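Local coordinates for protein beta-mannosidase (Trichoderma harzianum, PDB 4CVU) that probably hydrolyses terminal beta-mannosidic bonds of mannose-containing oligosaccharides, as a fungal member of glycoside hydrolase family 2, at residues V914-Q919 / G925-Q930; L866-N869 / K874-V877. All coordinates share one frame; numbering follows the deposited sequence.

Contact 1: V914-Q919 / G925-Q930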
ATOM      1  N   VAL A 914      23.403  23.296   7.576  1.00 42.19           N
ATOM      2  CA  VAL A 914      23.242  22.315   6.488  1.00 41.64           C
ATOM      3  C   VAL A 914      22.145  22.805   5.569  1.00 40.21           C
ATOM      4  O   VAL A 914      21.020  22.969   5.999  1.00 40.66           O
ATOM      5  CB  VAL A 914      22.869  20.926   7.058  1.00 40.96           C
ATOM      6  CG1 VAL A 914      22.700  19.924   5.940  1.00 40.58           C
ATOM      7  CG2 VAL A 914      23.931  20.417   8.045  1.00 41.16           C
ATOM      8  N   GLY A 915      22.488  23.071   4.311  1.00 41.22           N
ATOM      9  CA  GLY A 915      21.488  23.384   3.272  1.00 41.46           C
ATOM     10  C   GLY A 915      20.984  22.130   2.558  1.00 42.09           C
ATOM     11  O   GLY A 915      21.498  21.035   2.773  1.00 42.52           O
ATOM     12  N   PHE A 916      19.980  22.315   1.709  1.00 41.61           N
ATOM     13  CA  PHE A 916      19.321  21.244   0.978  1.00 41.79           C
ATOM     14  C   PHE A 916      19.112  21.716  -0.452  1.00 42.42           C
ATOM     15  O   PHE A 916      18.602  22.815  -0.682  1.00 43.06           O
ATOM     16  CB  PHE A 916      17.955  20.936   1.630  1.00 41.11           C
ATOM     17  CG  PHE A 916      17.256  19.694   1.101  1.00 38.78           C
ATOM     18  CD1 PHE A 916      17.525  18.446   1.642  1.00 39.53           C
ATOM     19  CD2 PHE A 916      16.290  19.785   0.121  1.00 39.53           C
ATOM     20  CE1 PHE A 916      16.871  17.299   1.185  1.00 39.41           C
ATOM     21  CE2 PHE A 916      15.611  18.653  -0.328  1.00 39.28           C
ATOM     22  CZ  PHE A 916      15.918  17.405   0.196  1.00 38.37           C
ATOM     23  N   THR A 917      19.503  20.881  -1.407  1.00 41.49           N
ATOM     24  CA  THR A 917      19.183  21.107  -2.816  1.00 41.81           C
ATOM     25  C   THR A 917      17.775  20.608  -3.111  1.00 40.98           C
ATOM     26  O   THR A 917      17.548  19.415  -3.178  1.00 39.93           O
ATOM     27  CB  THR A 917      20.216  20.391  -3.676  1.00 42.39           C
ATOM     28  OG1 THR A 917      21.503  20.918  -3.349  1.00 41.66           O
ATOM     29  CG2 THR A 917      19.945  20.560  -5.157  1.00 43.27           C
ATOM     30  N   LEU A 918      16.823  21.522  -3.208  1.00 41.62           N
ATOM     31  CA  LEU A 918      15.436  21.168  -3.419  1.00 42.96           C
ATOM     32  C   LEU A 918      15.247  20.893  -4.893  1.00 43.35           C
ATOM     33  O   LEU A 918      15.356  21.797  -5.700  1.00 45.79           O
ATOM     34  CB  LEU A 918      14.499  22.297  -2.967  1.00 43.97           C
ATOM     35  CG  LEU A 918      12.994  22.066  -3.098  1.00 45.16           C
ATOM     36  CD1 LEU A 918      12.595  20.841  -2.324  1.00 44.70           C
ATOM     37  CD2 LEU A 918      12.230  23.276  -2.580  1.00 46.56           C
ATOM     38  N   GLN A 919      14.970  19.643  -5.248  1.00 41.97           N
ATOM     39  CA  GLN A 919      14.728  19.264  -6.643  1.00 43.15           C
ATOM     40  C   GLN A 919      13.255  19.272  -6.968  1.00 45.53           C
ATOM     41  O   GLN A 919      12.870  19.667  -8.060  1.00 46.19           O
ATOM     42  CB  GLN A 919      15.303  17.910  -6.964  1.00 41.14           C
ATOM     43  CG  GLN A 919      16.789  17.865  -6.777  1.00 41.04           C
ATOM     44  CD  GLN A 919      17.354  16.490  -6.933  1.00 41.96           C
ATOM     45  OE1 GLN A 919      16.827  15.543  -6.367  1.00 43.04           O
ATOM     46  NE2 GLN A 919      18.428  16.359  -7.717  1.00 42.39           N
ATOM     47  N   GLY A 925       6.122  23.867   0.542  1.00 46.09           N
ATOM     48  CA  GLY A 925       7.054  24.498   1.444  1.00 46.32           C
ATOM     49  C   GLY A 925       7.010  24.050   2.892  1.00 45.33           C
ATOM     50  O   GLY A 925       7.876  24.436   3.655  1.00 46.19           O
ATOM     51  N   LYS A 926       6.045  23.220   3.283  1.00 45.20           N
ATOM     52  CA  LYS A 926       5.952  22.784   4.690  1.00 45.29           C
ATOM     53  C   LYS A 926       6.891  21.643   5.057  1.00 42.85           C
ATOM     54  O   LYS A 926       6.952  21.273   6.212  1.00 41.40           O
ATOM     55  CB  LYS A 926       4.540  22.352   5.032  1.00 48.07           C
ATOM     56  CG  LYS A 926       3.499  23.435   4.775  1.00 51.23           C
ATOM     57  CD  LYS A 926       2.256  23.188   5.628  1.00 54.43           C
ATOM     58  CE  LYS A 926       1.265  24.349   5.489  1.00 57.38           C
ATOM     59  NZ  LYS A 926       1.694  25.567   6.269  1.00 58.48           N
ATOM     60  N   TRP A 927       7.551  21.048   4.078  1.00 40.70           N
ATOM     61  CA  TRP A 927       8.486  19.932   4.320  1.00 41.06           C
ATOM     62  C   TRP A 927       9.594  20.213   5.326  1.00 43.65           C
ATOM     63  O   TRP A 927      10.136  19.277   5.952  1.00 43.43           O
ATOM     64  CB  TRP A 927       9.121  19.484   3.006  1.00 42.40           C
ATOM     65  CG  TRP A 927      10.020  20.518   2.366  1.00 40.37           C
ATOM     66  CD1 TRP A 927       9.644  21.547   1.525  1.00 41.18           C
ATOM     67  CD2 TRP A 927      11.431  20.632   2.530  1.00 39.76           C
ATOM     68  NE1 TRP A 927      10.742  22.282   1.153  1.00 40.08           N
ATOM     69  CE2 TRP A 927      11.854  21.746   1.759  1.00 38.66           C
ATOM     70  CE3 TRP A 927      12.390  19.891   3.244  1.00 39.47           C
ATOM     71  CZ2 TRP A 927      13.181  22.140   1.693  1.00 39.58           C
ATOM     72  CZ3 TRP A 927      13.726  20.308   3.193  1.00 38.77           C
ATOM     73  CH2 TRP A 927      14.111  21.410   2.420  1.00 38.44           C
ATOM     74  N   THR A 928       9.994  21.489   5.427  1.00 44.54           N
ATOM     75  CA  THR A 928      11.083  21.910   6.333  1.00 46.20           C
ATOM     76  C   THR A 928      10.726  21.641   7.795  1.00 44.48           C
ATOM     77  O   THR A 928      11.582  21.249   8.571  1.00 45.08           O
ATOM     78  CB  THR A 928      11.410  23.426   6.195  1.00 46.76           C
ATOM     79  OG1 THR A 928      10.230  24.225   6.449  1.00 46.95           O
ATOM     80  CG2 THR A 928      11.918  23.699   4.817  1.00 46.45           C
ATOM     81  N   GLU A 929       9.450  21.807   8.122  1.00 44.24           N
ATOM     82  CA  GLU A 929       8.910  21.506   9.441  1.00 48.11           C
ATOM     83  C   GLU A 929       8.830  20.016   9.756  1.00 46.96           C
ATOM     84  O   GLU A 929       8.655  19.664  10.914  1.00 45.02           O
ATOM     85  CB  GLU A 929       7.476  22.019   9.562  1.00 51.06           C
ATOM     86  CG  GLU A 929       7.324  23.504   9.352  1.00 54.65           C
ATOM     87  CD  GLU A 929       5.864  23.901   9.202  1.00 59.72           C
ATOM     88  OE1 GLU A 929       4.976  23.094   9.571  1.00 63.09           O
ATOM     89  OE2 GLU A 929       5.597  25.024   8.718  1.00 61.93           O
ATOM     90  N   GLN A 930       8.892  19.165   8.727  1.00 44.32           N
ATOM     91  CA  GLN A 930       8.770  17.712   8.901  1.00 45.37           C
ATOM     92  C   GLN A 930      10.137  17.067   8.885  1.00 41.83           C
ATOM     93  O   GLN A 930      10.252  15.874   9.075  1.00 41.90           O
ATOM     94  CB  GLN A 930       7.889  17.095   7.823  1.00 47.04           C
ATOM     95  CG  GLN A 930       6.516  17.782   7.667  1.00 52.46           C
ATOM     96  CD  GLN A 930       5.989  17.727   6.228  1.00 61.02           C
ATOM     97  OE1 GLN A 930       6.498  16.946   5.388  1.00 60.91           O
ATOM     98  NE2 GLN A 930       4.974  18.568   5.918  1.00 61.49           N
TER
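Trp927 reaches from the loop to strand 914-919 and meets two residues there, Phe916 and Leu918, each holding CG opposite its backbone N (chi1 -171° and -179°), which turns both toward the indole. The far rim of its six-membered ring does the closest touching: CH2 of Trp927 stands 3.6 Å from CD2 of Phe916, and CZ3 of Trp927 lies over one face of the phenyl ring, displaced toward its rim. The planes meet at 43°, an oblique aromatic pair with centroids 4.9 Å apart. Further along the strand, Leu918 brings its two methyls to the pyrrole side, with CD2 of Leu918 4.1 Å from NE1 of Trp927, and its CD1 sits above one indole face. CG2 of Thr928 covers the opposite face, over its centre. Behind these, Thr923 OG1 accepts a hydrogen bond from the backbone N of Trp927, and the rings of His891 and Phe899 pack edge-to-face with Phe916. A leucine in place of Trp927 would probably fall short of Phe916 and leave a gap between strand and loop. Across the two segments no hydrogen bond forms, so this attachment rests on shape and apolar burial, for which a long, flat indole is well suited.

Contact 2: L866-N869 / K874-V877; sequences LSYN and KFTV
Tyr868 turns its CG away from its own backbone N (chi1 -176°), whereas Phe875 places CG opposite its carbonyl carbon (chi1 -70°), and these different choices swing the two rings together on one face of the paired strands. CD1 of Tyr868 sits 3.4 Å above the plane of the Phe875 ring, over its centre, with the planes at 48°; the pair is oblique. On the same face Leu866 lies alongside Val877, pointing the same way, its CD1 3.9 Å from CG2 of Val877. Leucine and valine suit this side, where Val933 packs against both. Ser867 and Thr876 occupy the other face and form the hydrogen-bonded pair, with Thr876 N to Ser867 O at 2.9 Å and Ser867 N to Thr876 O at 3.1 Å. A water 2.8 Å from Thr876 O donates to this carbonyl; a serine hydroxyl suits position 867 because Ser867 OG can share that water. Nearer the turn, Asn869 N bonds to Lys874 O at 2.9 Å, while Asn869 OD1 accepts from Thr872 N. The arrangement is an antiparallel beta hairpin at the edge of a sheet in the Ig-fold domain, mainly apolar and aromatic on the face of Leu866, Tyr868, Phe875 and Val877, polar on that of Ser867, Asn869, Lys874 and Thr876.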
ATOM      1  N   LEU A 866      17.296  21.315  16.346  1.00 44.76           N
ATOM      2  CA  LEU A 866      17.218  21.491  14.915  1.00 43.85           C
ATOM      3  C   LEU A 866      16.263  22.626  14.636  1.00 44.49           C
ATOM      4  O   LEU A 866      15.203  22.704  15.254  1.00 45.09           O
ATOM      5  CB  LEU A 866      16.715  20.188  14.260  1.00 43.78           C
ATOM      6  CG  LEU A 866      16.512  20.161  12.746  1.00 42.85           C
ATOM      7  CD1 LEU A 866      17.841  20.270  12.053  1.00 42.85           C
ATOM      8  CD2 LEU A 866      15.771  18.895  12.283  1.00 44.22           C
ATOM      9  N   SER A 867      16.657  23.513  13.732  1.00 43.88           N
ATOM     10  CA  SER A 867      15.797  24.629  13.327  1.00 45.66           C
ATOM     11  C   SER A 867      16.069  24.952  11.888  1.00 44.17           C
ATOM     12  O   SER A 867      17.119  24.582  11.347  1.00 42.67           O
ATOM     13  CB  SER A 867      16.050  25.874  14.206  1.00 48.50           C
ATOM     14  OG  SER A 867      17.427  26.165  14.305  1.00 47.82           O
ATOM     15  N   TYR A 868      15.126  25.647  11.272  1.00 42.77           N
ATOM     16  CA  TYR A 868      15.275  26.044   9.888  1.00 43.65           C
ATOM     17  C   TYR A 868      15.135  27.554   9.731  1.00 43.80           C
ATOM     18  O   TYR A 868      14.268  28.172  10.363  1.00 43.28           O
ATOM     19  CB  TYR A 868      14.225  25.363   9.005  1.00 42.61           C
ATOM     20  CG  TYR A 868      14.382  25.671   7.533  1.00 41.20           C
ATOM     21  CD1 TYR A 868      15.439  25.143   6.800  1.00 40.61           C
ATOM     22  CD2 TYR A 868      13.452  26.464   6.869  1.00 41.78           C
ATOM     23  CE1 TYR A 868      15.586  25.419   5.435  1.00 41.31           C
ATOM     24  CE2 TYR A 868      13.579  26.728   5.502  1.00 43.00           C
ATOM     25  CZ  TYR A 868      14.644  26.215   4.807  1.00 41.03           C
ATOM     26  OH  TYR A 868      14.768  26.479   3.496  1.00 43.64           O
ATOM     27  N   ASN A 869      15.982  28.119   8.876  1.00 43.26           N
ATOM     28  CA  ASN A 869      15.989  29.566   8.624  1.00 45.13           C
ATOM     29  C   ASN A 869      15.537  29.780   7.202  1.00 44.82           C
ATOM     30  O   ASN A 869      16.216  29.389   6.271  1.00 44.06           O
ATOM     31  CB  ASN A 869      17.379  30.156   8.865  1.00 44.35           C
ATOM     32  CG  ASN A 869      17.400  31.679   8.759  1.00 46.75           C
ATOM     33  OD1 ASN A 869      17.034  32.240   7.725  1.00 45.68           O
ATOM     34  ND2 ASN A 869      17.835  32.358   9.841  1.00 46.34           N
ATOM     35  N   LYS A 874      18.998  27.483   5.424  1.00 45.18           N
ATOM     36  CA  LYS A 874      19.865  26.565   6.120  1.00 46.12           C
ATOM     37  C   LYS A 874      19.110  25.961   7.323  1.00 46.48           C
ATOM     38  O   LYS A 874      18.235  26.618   7.948  1.00 44.06           O
ATOM     39  CB  LYS A 874      21.121  27.286   6.605  1.00 48.68           C
ATOM     40  CG  LYS A 874      22.045  27.757   5.479  1.00 50.31           C
ATOM     41  CD  LYS A 874      23.056  26.687   5.062  1.00 50.64           C
ATOM     42  CE  LYS A 874      24.299  27.316   4.442  1.00 52.49           C
ATOM     43  NZ  LYS A 874      23.965  27.750   3.076  1.00 53.52           N
ATOM     44  N   PHE A 875      19.450  24.700   7.615  1.00 43.49           N
ATOM     45  CA  PHE A 875      19.080  24.063   8.857  1.00 41.84           C
ATOM     46  C   PHE A 875      20.250  24.277   9.789  1.00 43.07           C
ATOM     47  O   PHE A 875      21.411  24.134   9.374  1.00 42.88           O
ATOM     48  CB  PHE A 875      18.841  22.546   8.668  1.00 41.99           C
ATOM     49  CG  PHE A 875      17.612  22.222   7.895  1.00 40.48           C
ATOM     50  CD1 PHE A 875      16.383  22.071   8.537  1.00 41.20           C
ATOM     51  CD2 PHE A 875      17.672  22.066   6.532  1.00 42.14           C
ATOM     52  CE1 PHE A 875      15.240  21.787   7.819  1.00 40.28           C
ATOM     53  CE2 PHE A 875      16.530  21.778   5.808  1.00 41.89           C
ATOM     54  CZ  PHE A 875      15.316  21.637   6.461  1.00 41.07           C
ATOM     55  N   THR A 876      19.962  24.620  11.039  1.00 42.25           N
ATOM     56  CA  THR A 876      21.000  24.629  12.039  1.00 43.24           C
ATOM     57  C   THR A 876      20.792  23.413  12.953  1.00 42.56           C
ATOM     58  O   THR A 876      19.704  23.194  13.446  1.00 41.36           O
ATOM     59  CB  THR A 876      21.056  25.975  12.825  1.00 43.73           C
ATOM     60  OG1 THR A 876      21.563  27.006  11.969  1.00 42.49           O
ATOM     61  CG2 THR A 876      21.965  25.877  14.018  1.00 45.37           C
ATOM     62  N   VAL A 877      21.880  22.683  13.168  1.00 42.44           N
ATOM     63  CA  VAL A 877      21.922  21.470  13.959  1.00 44.79           C
ATOM     64  C   VAL A 877      22.890  21.690  15.109  1.00 44.88           C
ATOM     65  O   VAL A 877      24.011  22.101  14.879  1.00 44.38           O
ATOM     66  CB  VAL A 877      22.449  20.278  13.111  1.00 44.95           C
ATOM     67  CG1 VAL A 877      22.337  18.969  13.877  1.00 46.17           C
ATOM     68  CG2 VAL A 877      21.699  20.196  11.805  1.00 45.86           C
TER
HETATM   69  O   HOH W   1      19.154  24.644  15.829  1.00 53.58           O

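Reading from the N terminus, contact 2 comes first: strand 864-869 turns back after four residues to pair with strand 874-879, closing a short hairpin. Contact 1 opens only later, where strand 911-921 is met by the loop that follows it, five residues separating its two segments. The contacts are therefore in series, neither nested nor crossed. They meet in space because strand 911-921 lies next to 874-879 in the same antiparallel sheet, where Val914 N probably bonds to Phe875 O at 2.8 Å. The loop of contact 1 also reaches the hairpin, with Thr928 CG2 packing on Tyr868. Together they tie the hairpin, its neighbouring strand and the loop leading to strand 932-934 into the Ig-fold domain.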